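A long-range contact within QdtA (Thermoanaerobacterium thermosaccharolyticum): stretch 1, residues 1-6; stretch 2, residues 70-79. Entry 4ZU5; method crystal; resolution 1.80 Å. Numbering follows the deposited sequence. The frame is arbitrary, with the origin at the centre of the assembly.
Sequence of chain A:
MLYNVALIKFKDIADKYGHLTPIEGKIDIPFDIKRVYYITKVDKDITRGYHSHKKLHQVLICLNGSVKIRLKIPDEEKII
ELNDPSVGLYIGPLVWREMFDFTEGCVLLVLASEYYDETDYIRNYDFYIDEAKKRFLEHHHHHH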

ATOM      1  N   MET A   1     -16.825  12.972 -19.827  1.00 63.39           N
ATOM      2  CA  MET A   1     -15.757  13.453 -20.733  1.00 63.55           C
ATOM      3  C   MET A   1     -14.460  12.752 -20.359  1.00 52.56           C
ATOM      4  O   MET A   1     -13.922  12.030 -21.190  1.00 43.18           O
ATOM      5  CB  MET A   1     -15.639  14.992 -20.745  1.00 71.75           C
ATOM      6  CG  MET A   1     -15.508  15.562 -22.157  1.00 80.85           C
ATOM      7  SD  MET A   1     -16.774  16.768 -22.641  1.00103.36           S
ATOM      8  CE  MET A   1     -17.064  16.387 -24.374  1.00 92.58           C
ATOM      9  N   LEU A   2     -13.992  12.864 -19.114  1.00 53.08           N
ATOM     10  CA  LEU A   2     -12.885  11.982 -18.712  1.00 47.29           C
ATOM     11  C   LEU A   2     -13.291  10.556 -18.308  1.00 40.86           C
ATOM     12  O   LEU A   2     -13.377  10.211 -17.142  1.00 39.04           O
ATOM     13  CB  LEU A   2     -11.948  12.588 -17.689  1.00 50.98           C
ATOM     14  CG  LEU A   2     -10.628  11.805 -17.817  1.00 52.35           C
ATOM     15  CD1 LEU A   2      -9.732  12.229 -18.967  1.00 55.64           C
ATOM     16  CD2 LEU A   2      -9.875  11.952 -16.514  1.00 58.59           C
ATOM     17  N   TYR A   3     -13.348   9.713 -19.318  1.00 35.08           N
ATOM     18  CA  TYR A   3     -13.696   8.300 -19.163  1.00 36.03           C
ATOM     19  C   TYR A   3     -12.648   7.482 -18.423  1.00 32.97           C
ATOM     20  O   TYR A   3     -11.473   7.765 -18.501  1.00 31.93           O
ATOM     21  CB  TYR A   3     -13.895   7.664 -20.529  1.00 35.26           C
ATOM     22  CG  TYR A   3     -15.058   8.183 -21.332  1.00 40.12           C
ATOM     23  CD1 TYR A   3     -14.861   8.882 -22.518  1.00 40.89           C
ATOM     24  CD2 TYR A   3     -16.364   7.970 -20.910  1.00 40.83           C
ATOM     25  CE1 TYR A   3     -15.935   9.365 -23.251  1.00 40.64           C
ATOM     26  CE2 TYR A   3     -17.427   8.465 -21.622  1.00 42.72           C
ATOM     27  CZ  TYR A   3     -17.202   9.147 -22.799  1.00 43.73           C
ATOM     28  OH  TYR A   3     -18.289   9.589 -23.479  1.00 43.93           O
ATOM     29  N   ASN A   4     -13.084   6.404 -17.784  1.00 33.34           N
ATOM     30  CA  ASN A   4     -12.236   5.329 -17.284  1.00 31.37           C
ATOM     31  C   ASN A   4     -11.432   5.749 -16.056  1.00 32.48           C
ATOM     32  O   ASN A   4     -10.367   5.184 -15.749  1.00 31.49           O
ATOM     33  CB  ASN A   4     -11.341   4.724 -18.367  1.00 33.32           C
ATOM     34  CG  ASN A   4     -12.128   4.081 -19.508  1.00 39.09           C
ATOM     35  OD1 ASN A   4     -13.383   4.160 -19.612  1.00 35.14           O
ATOM     36  ND2 ASN A   4     -11.393   3.393 -20.360  1.00 39.64           N
ATOM     37  N   VAL A   5     -11.977   6.709 -15.342  1.00 32.34           N
ATOM     38  CA  VAL A   5     -11.352   7.252 -14.150  1.00 32.83           C
ATOM     39  C   VAL A   5     -12.390   7.526 -13.086  1.00 34.58           C
ATOM     40  O   VAL A   5     -13.485   7.962 -13.424  1.00 36.13           O
ATOM     41  CB  VAL A   5     -10.601   8.555 -14.525  1.00 35.45           C
ATOM     42  CG1 VAL A   5     -10.023   9.234 -13.295  1.00 38.60           C
ATOM     43  CG2 VAL A   5      -9.470   8.216 -15.468  1.00 36.03           C
ATOM     44  N   ALA A   6     -12.055   7.354 -11.803  1.00 31.85           N
ATOM     45  CA  ALA A   6     -12.956   7.722 -10.716  1.00 31.83           C
ATOM     46  C   ALA A   6     -12.146   7.983  -9.473  1.00 30.92           C
ATOM     47  O   ALA A   6     -11.071   7.429  -9.293  1.00 30.81           O
ATOM     48  CB  ALA A   6     -13.975   6.653 -10.381  1.00 33.25           C
ATOM     49  N   ARG A  70      -1.588  13.864 -13.784  1.00 33.39           N
ATOM     50  CA  ARG A  70      -2.108  14.361 -15.065  1.00 35.59           C
ATOM     51  C   ARG A  70      -2.651  13.166 -15.825  1.00 32.36           C
ATOM     52  O   ARG A  70      -1.912  12.259 -16.164  1.00 35.25           O
ATOM     53  CB  ARG A  70      -1.000  15.066 -15.864  1.00 37.16           C
ATOM     54  CG  ARG A  70      -1.327  15.415 -17.314  1.00 42.38           C
ATOM     55  CD  ARG A  70      -0.167  16.137 -18.050  1.00 43.36           C
ATOM     56  NE  ARG A  70       0.269  17.354 -17.367  1.00 44.60           N
ATOM     57  CZ  ARG A  70       1.410  17.498 -16.700  1.00 41.45           C
ATOM     58  NH1 ARG A  70       2.294  16.519 -16.597  1.00 44.54           N
ATOM     59  NH2 ARG A  70       1.647  18.622 -16.070  1.00 44.63           N
ATOM     60  N   LEU A  71      -3.959  13.175 -16.074  1.00 33.09           N
ATOM     61  CA  LEU A  71      -4.641  12.138 -16.790  1.00 33.65           C
ATOM     62  C   LEU A  71      -5.015  12.678 -18.157  1.00 35.33           C
ATOM     63  O   LEU A  71      -5.539  13.789 -18.283  1.00 37.21           O
ATOM     64  CB  LEU A  71      -5.939  11.734 -16.084  1.00 36.62           C
ATOM     65  CG  LEU A  71      -5.731  11.399 -14.610  1.00 39.11           C
ATOM     66  CD1 LEU A  71      -7.043  11.480 -13.837  1.00 45.10           C
ATOM     67  CD2 LEU A  71      -5.133  10.025 -14.544  1.00 37.16           C
ATOM     68  N   LYS A  72      -4.818  11.852 -19.170  1.00 35.60           N
ATOM     69  CA  LYS A  72      -5.288  12.256 -20.470  1.00 40.73           C
ATOM     70  C   LYS A  72      -5.712  11.141 -21.394  1.00 36.43           C
ATOM     71  O   LYS A  72      -5.201  10.025 -21.374  1.00 33.63           O
ATOM     72  CB  LYS A  72      -4.246  13.186 -21.093  1.00 49.30           C
ATOM     73  CG  LYS A  72      -3.504  12.694 -22.303  1.00 56.76           C
ATOM     74  CD  LYS A  72      -2.174  13.431 -22.323  1.00 69.45           C
ATOM     75  CE  LYS A  72      -2.143  14.534 -23.373  1.00 75.63           C
ATOM     76  NZ  LYS A  72      -0.752  15.063 -23.345  1.00 85.42           N
ATOM     77  N   ILE A  73      -6.710  11.465 -22.205  1.00 35.68           N
ATOM     78  CA  ILE A  73      -7.127  10.642 -23.290  1.00 34.64           C
ATOM     79  C   ILE A  73      -7.221  11.641 -24.450  1.00 39.31           C
ATOM     80  O   ILE A  73      -7.115  12.854 -24.247  1.00 36.49           O
ATOM     81  CB  ILE A  73      -8.507   9.996 -23.008  1.00 32.19           C
ATOM     82  CG1 ILE A  73      -9.621  11.039 -22.800  1.00 32.08           C
ATOM     83  CG2 ILE A  73      -8.428   9.180 -21.732  1.00 33.02           C
ATOM     84  CD1 ILE A  73     -11.009  10.451 -22.558  1.00 33.94           C
ATOM     85  N   PRO A  74      -7.535  11.143 -25.633  1.00 41.65           N
ATOM     86  CA  PRO A  74      -7.556  12.081 -26.748  1.00 46.59           C
ATOM     87  C   PRO A  74      -8.535  13.226 -26.496  1.00 46.35           C
ATOM     88  O   PRO A  74      -9.665  13.014 -26.037  1.00 48.79           O
ATOM     89  CB  PRO A  74      -7.965  11.196 -27.922  1.00 44.78           C
ATOM     90  CG  PRO A  74      -7.403   9.864 -27.550  1.00 42.84           C
ATOM     91  CD  PRO A  74      -7.716   9.758 -26.083  1.00 40.36           C
ATOM     92  N   ASP A  75      -8.031  14.442 -26.689  1.00 49.15           N
ATOM     93  CA  ASP A  75      -8.836  15.649 -26.629  1.00 49.95           C
ATOM     94  C   ASP A  75      -9.185  16.014 -25.202  1.00 48.83           C
ATOM     95  O   ASP A  75      -9.830  17.019 -24.989  1.00 48.29           O
ATOM     96  CB  ASP A  75     -10.131  15.486 -27.442  1.00 55.13           C
ATOM     97  CG  ASP A  75      -9.878  15.332 -28.954  1.00 63.26           C
ATOM     98  OD1 ASP A  75      -8.866  15.875 -29.448  1.00 55.57           O
ATOM     99  OD2 ASP A  75     -10.698  14.681 -29.650  1.00 59.67           O
ATOM    100  N   GLU A  76      -8.777  15.235 -24.202  1.00 44.72           N
ATOM    101  CA  GLU A  76      -9.160  15.604 -22.858  1.00 45.20           C
ATOM    102  C   GLU A  76      -8.013  15.471 -21.884  1.00 44.49           C
ATOM    103  O   GLU A  76      -7.255  14.523 -21.957  1.00 43.73           O
ATOM    104  CB  GLU A  76     -10.342  14.745 -22.432  1.00 52.82           C
ATOM    105  CG  GLU A  76     -11.083  15.266 -21.210  1.00 62.86           C
ATOM    106  CD  GLU A  76     -11.791  16.582 -21.483  1.00 68.51           C
ATOM    107  OE1 GLU A  76     -11.427  17.600 -20.843  1.00 62.47           O
ATOM    108  OE2 GLU A  76     -12.674  16.580 -22.371  1.00 74.56           O
ATOM    109  N   GLU A  77      -7.883  16.419 -20.966  1.00 42.40           N
ATOM    110  CA  GLU A  77      -6.903  16.261 -19.926  1.00 44.28           C
ATOM    111  C   GLU A  77      -7.393  16.842 -18.619  1.00 44.30           C
ATOM    112  O   GLU A  77      -8.081  17.855 -18.618  1.00 46.08           O
ATOM    113  CB  GLU A  77      -5.602  16.904 -20.361  1.00 48.74           C
ATOM    114  CG  GLU A  77      -4.650  17.150 -19.213  1.00 50.41           C
ATOM    115  CD  GLU A  77      -3.334  17.746 -19.671  1.00 49.68           C
ATOM    116  OE1 GLU A  77      -2.852  18.640 -18.949  1.00 49.68           O
ATOM    117  OE2 GLU A  77      -2.830  17.340 -20.740  1.00 46.55           O
ATOM    118  N   LYS A  78      -7.057  16.199 -17.505  1.00 41.67           N
ATOM    119  CA  LYS A  78      -7.376  16.720 -16.183  1.00 43.18           C
ATOM    120  C   LYS A  78      -6.209  16.490 -15.299  1.00 40.00           C
ATOM    121  O   LYS A  78      -5.499  15.487 -15.374  1.00 41.81           O
ATOM    122  CB  LYS A  78      -8.508  15.993 -15.432  1.00 48.41           C
ATOM    123  CG  LYS A  78      -9.788  15.754 -16.183  1.00 61.67           C
ATOM    124  CD  LYS A  78     -10.534  17.030 -16.526  1.00 71.73           C
ATOM    125  CE  LYS A  78     -11.520  16.719 -17.648  1.00 81.93           C
ATOM    126  NZ  LYS A  78     -12.403  17.870 -17.951  1.00 85.56           N
ATOM    127  N   ILE A  79      -6.116  17.349 -14.323  1.00 37.23           N
ATOM    128  CA  ILE A  79      -5.091  17.113 -13.352  1.00 40.07           C
ATOM    129  C   ILE A  79      -5.764  16.989 -11.990  1.00 37.30           C
ATOM    130  O   ILE A  79      -6.594  17.794 -11.586  1.00 38.48           O
ATOM    131  CB  ILE A  79      -3.873  18.061 -13.541  1.00 45.18           C
ATOM    132  CG1 ILE A  79      -3.693  18.953 -12.363  1.00 48.06           C
ATOM    133  CG2 ILE A  79      -3.804  18.784 -14.870  1.00 45.49           C
ATOM    134  CD1 ILE A  79      -2.777  18.222 -11.417  1.00 49.28           C
TER

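Stretch 2 is a beta hairpin, and stretch 1 lies across one face of it. The hairpin is defined by four backbone hydrogen bonds: Leu71 N to Lys78 O at 2.9 Å, Lys78 N to Leu71 O at 3.0 Å, Ile73 N to Glu76 O at 3.1 Å and Glu76 N to Ile73 O at 2.9 Å. These reciprocal pairs make the two strands antiparallel, and a type II turn from Ile73 to Glu76 joins them, with Asp75 at a positive phi of 75°. Side chains alternate along each strand, so the CA-to-CB bonds of Leu71, Ile73, Glu76 and Lys78 point toward stretch 1, whereas those of Lys72 and Glu77 point away. The four inward residues are the two hydrogen-bonded cross-strand pairs, which sets their side chains in a compact patch.

The main bump pressed onto that patch is Leu2, which has 109 Å² covered by the hairpin. Its chi angles of -158° (t) and 80° (p) place the two methyls over different parts of the patch. Leu2 CD1 reaches Ile73 CG1 and Glu76 CG, each at 4.0 Å; Leu2 CD2 reaches Leu71 CD1 at 3.9 Å and Lys78 CG at 3.8 Å. Each methyl therefore makes its closest approaches to one residue from each strand, and the leucine sits in a shallow hollow with four walls. Two of these walls are the aliphatic parts of charged residues. Their charged ends meet in a salt bridge, Lys78 NZ to Glu76 OE1 at 3.1 Å, so the methylenes can serve as an apolar surface while the charges are paired.

Around this centre the other residues of stretch 1 are covered less, though some of their atom contacts are just as close. Val5, in the strand that begins at residue 5, points toward the hairpin and sets Val5 CG1 3.8 Å from Leu71 CD1, the same methyl that Leu2 touches. Ile73, with chi1 at 61° (p) and chi2 at 178° (t), extends CD1 to 3.6 Å from Met1 O and 4.2 Å from Tyr3 CD1, approaching the tyrosine ring obliquely. The chain bends here, with a weak hydrogen bond from Tyr3 N to Met1 O at 3.0 Å, and Ile73 CD1 lies beside that bend, 4.1 Å from Tyr3 N. At the margin, Met1 CG lies 3.0 Å from Glu76 OE2, a tight carbon-to-oxygen approach, while the end of the methionine side chain leads away.

No hydrogen bond or salt bridge crosses between the stretches. The 383 Å² buried in total rests on van der Waals packing, with shape complementarity around Leu2 as its principal feature.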